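Local coordinates for conserved hypothetical protein NMB0706 (Neisseria meningitidis, PDB 1RV9), which is of unknown function but belongs to the multi-copper polyphenol oxidoreductase (laccase) family and probably acts as an enzyme, at residues M160-L164 with V219-G225. Numbering follows the deposited sequence.
Sequences MMAYL and VGGVYGG
Strands 160-164 and 221-224 run parallel, axes 4.5 Å apart at closest approach and N-to-C directions 24° apart, pairing Met161 with Gly221, Ala162 with Val222, Tyr163 with Tyr223 and Leu164 with Gly224. Hydrogen bonds run from Ala162 N to Gly221 O (2.9 Å), Tyr223 N to Ala162 O (2.8 Å) and Leu164 N to Tyr223 O (2.7 Å), with a weak one from Gly221 N to Met160 O (3.3 Å) and a last from Gly225 N to Leu164 O (3.0 Å).

On one face lie Met161 (p, t, p), Tyr163 (chi1 t) and Tyr223 (chi1 m). The Tyr223 ring swings back over Gly221, where a CB would strike its hydroxyl, and meets Met161 CB edge-on through CE2 at 3.9 Å; Tyr163 places CE1 3.6 Å from Gly224 CA. Gly224 (phi 85°, psi -154°) has no room for a CB.

The other face carries Ala162 and Val222 (t). Leu164 (m, t) brings CG within 3.8 Å of Val222 CG1; Val219 (t) sets CG1 4.4 Å from Ala162 CB and 4.3 Å from Met160 CB, whose side chain (m, t, t) leads to helix 145-153. Helix 206-217 packs against Ala162, Leu164 and Val219, then leads into 221-224, an edge strand of the six-stranded sheet: an elaborated beta-alpha-beta crossover. Inward-facing amides and carbonyls thus pair along the seam, aliphatic groups meet the helix, and Met161 and both tyrosines line the opposite face.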
ATOM      1  N   MET A 160       4.009 -13.146 -11.559  1.00 13.55           N
ATOM      2  CA  MET A 160       3.485 -12.046 -10.756  1.00 12.93           C
ATOM      3  C   MET A 160       4.097 -10.709 -11.122  1.00 12.05           C
ATOM      4  O   MET A 160       5.229 -10.625 -11.600  1.00 13.08           O
ATOM      5  CB  MET A 160       3.772 -12.253  -9.271  1.00 14.38           C
ATOM      6  CG  MET A 160       3.021 -13.355  -8.586  1.00 15.82           C
ATOM      7  SD  MET A 160       3.450 -13.280  -6.839  1.00 18.39           S
ATOM      8  CE  MET A 160       2.554 -14.686  -6.215  1.00 21.02           C
ATOM      9  N   MET A 161       3.334  -9.652 -10.885  1.00 10.59           N
ATOM     10  CA  MET A 161       3.827  -8.311 -11.104  1.00 10.83           C
ATOM     11  C   MET A 161       3.368  -7.533  -9.879  1.00 10.77           C
ATOM     12  O   MET A 161       2.302  -7.809  -9.325  1.00  9.06           O
ATOM     13  CB  MET A 161       3.287  -7.703 -12.405  1.00 14.91           C
ATOM     14  CG  MET A 161       1.796  -7.506 -12.487  1.00 15.95           C
ATOM     15  SD  MET A 161       1.339  -6.842 -14.114  1.00 22.05           S
ATOM     16  CE  MET A 161       1.244  -8.301 -15.034  1.00 16.51           C
ATOM     17  N   ALA A 162       4.196  -6.598  -9.437  1.00  9.90           N
ATOM     18  CA  ALA A 162       3.879  -5.800  -8.263  1.00  9.51           C
ATOM     19  C   ALA A 162       3.904  -4.325  -8.601  1.00 10.49           C
ATOM     20  O   ALA A 162       4.707  -3.878  -9.422  1.00 10.49           O
ATOM     21  CB  ALA A 162       4.878  -6.093  -7.149  1.00  9.21           C
ATOM     22  N   TYR A 163       3.013  -3.567  -7.974  1.00  7.80           N
ATOM     23  CA  TYR A 163       2.956  -2.136  -8.204  1.00  7.94           C
ATOM     24  C   TYR A 163       3.254  -1.410  -6.905  1.00  8.50           C
ATOM     25  O   TYR A 163       2.623  -1.669  -5.878  1.00  8.68           O
ATOM     26  CB  TYR A 163       1.572  -1.722  -8.708  1.00  9.80           C
ATOM     27  CG  TYR A 163       1.479  -0.256  -9.059  1.00 12.67           C
ATOM     28  CD1 TYR A 163       2.080   0.245 -10.211  1.00 16.70           C
ATOM     29  CD2 TYR A 163       0.800   0.635  -8.227  1.00 15.15           C
ATOM     30  CE1 TYR A 163       2.011   1.602 -10.529  1.00 17.41           C
ATOM     31  CE2 TYR A 163       0.724   1.987  -8.533  1.00 18.30           C
ATOM     32  CZ  TYR A 163       1.329   2.464  -9.683  1.00 18.32           C
ATOM     33  OH  TYR A 163       1.244   3.805  -9.987  1.00 23.74           O
ATOM     34  N   LEU A 164       4.229  -0.511  -6.950  1.00  7.60           N
ATOM     35  CA  LEU A 164       4.597   0.266  -5.778  1.00  8.01           C
ATOM     36  C   LEU A 164       3.758   1.541  -5.810  1.00  7.66           C
ATOM     37  O   LEU A 164       3.949   2.405  -6.670  1.00  8.73           O
ATOM     38  CB  LEU A 164       6.087   0.608  -5.812  1.00  7.88           C
ATOM     39  CG  LEU A 164       7.022  -0.595  -5.967  1.00  9.70           C
ATOM     40  CD1 LEU A 164       8.469  -0.109  -5.975  1.00  9.81           C
ATOM     41  CD2 LEU A 164       6.794  -1.592  -4.837  1.00  9.82           C
ATOM     42  N   VAL A 219       9.546 -12.338  -7.898  1.00 12.96           N
ATOM     43  CA  VAL A 219       8.502 -11.626  -8.622  1.00 13.17           C
ATOM     44  C   VAL A 219       9.015 -11.184  -9.995  1.00 14.34           C
ATOM     45  O   VAL A 219      10.062 -10.543 -10.103  1.00 14.54           O
ATOM     46  CB  VAL A 219       8.006 -10.411  -7.805  1.00 11.09           C
ATOM     47  CG1 VAL A 219       7.035  -9.579  -8.626  1.00 12.11           C
ATOM     48  CG2 VAL A 219       7.323 -10.910  -6.534  1.00 12.41           C
ATOM     49  N   GLY A 220       8.265 -11.543 -11.035  1.00 14.50           N
ATOM     50  CA  GLY A 220       8.642 -11.228 -12.404  1.00 15.93           C
ATOM     51  C   GLY A 220       8.831  -9.778 -12.799  1.00 16.11           C
ATOM     52  O   GLY A 220       9.721  -9.466 -13.594  1.00 17.40           O
ATOM     53  N   GLY A 221       8.000  -8.886 -12.272  1.00 15.42           N
ATOM     54  CA  GLY A 221       8.133  -7.484 -12.619  1.00 14.52           C
ATOM     55  C   GLY A 221       7.626  -6.561 -11.532  1.00 13.96           C
ATOM     56  O   GLY A 221       6.660  -6.884 -10.844  1.00 12.73           O
ATOM     57  N   VAL A 222       8.289  -5.419 -11.374  1.00 12.21           N
ATOM     58  CA  VAL A 222       7.909  -4.425 -10.375  1.00 12.57           C
ATOM     59  C   VAL A 222       7.755  -3.075 -11.065  1.00 11.75           C
ATOM     60  O   VAL A 222       8.650  -2.624 -11.788  1.00 12.54           O
ATOM     61  CB  VAL A 222       8.966  -4.323  -9.259  1.00 12.70           C
ATOM     62  CG1 VAL A 222       8.489  -3.365  -8.178  1.00 12.52           C
ATOM     63  CG2 VAL A 222       9.226  -5.698  -8.669  1.00 13.07           C
ATOM     64  N   TYR A 223       6.617  -2.430 -10.826  1.00 10.44           N
ATOM     65  CA  TYR A 223       6.294  -1.152 -11.447  1.00 11.35           C
ATOM     66  C   TYR A 223       5.915  -0.087 -10.424  1.00 13.11           C
ATOM     67  O   TYR A 223       5.702  -0.392  -9.252  1.00 12.69           O
ATOM     68  CB  TYR A 223       5.139  -1.368 -12.428  1.00 12.66           C
ATOM     69  CG  TYR A 223       5.426  -2.461 -13.432  1.00 13.38           C
ATOM     70  CD1 TYR A 223       6.113  -2.186 -14.612  1.00 14.65           C
ATOM     71  CD2 TYR A 223       5.072  -3.784 -13.169  1.00 12.97           C
ATOM     72  CE1 TYR A 223       6.445  -3.202 -15.506  1.00 15.47           C
ATOM     73  CE2 TYR A 223       5.400  -4.810 -14.054  1.00 15.05           C
ATOM     74  CZ  TYR A 223       6.089  -4.509 -15.219  1.00 16.07           C
ATOM     75  OH  TYR A 223       6.425  -5.515 -16.095  1.00 20.18           O
ATOM     76  N   GLY A 224       5.840   1.162 -10.877  1.00 13.87           N
ATOM     77  CA  GLY A 224       5.481   2.261  -9.998  1.00 14.42           C
ATOM     78  C   GLY A 224       6.673   2.814  -9.239  1.00 15.12           C
ATOM     79  O   GLY A 224       7.810   2.716  -9.703  1.00 17.15           O
ATOM     80  N   GLY A 225       6.411   3.398  -8.072  1.00 15.20           N
ATOM     81  CA  GLY A 225       7.479   3.954  -7.257  1.00 15.79           C
ATOM     82  C   GLY A 225       8.037   5.273  -7.764  1.00 16.40           C
ATOM     83  O   GLY A 225       9.253   5.476  -7.763  1.00 17.79           O
TER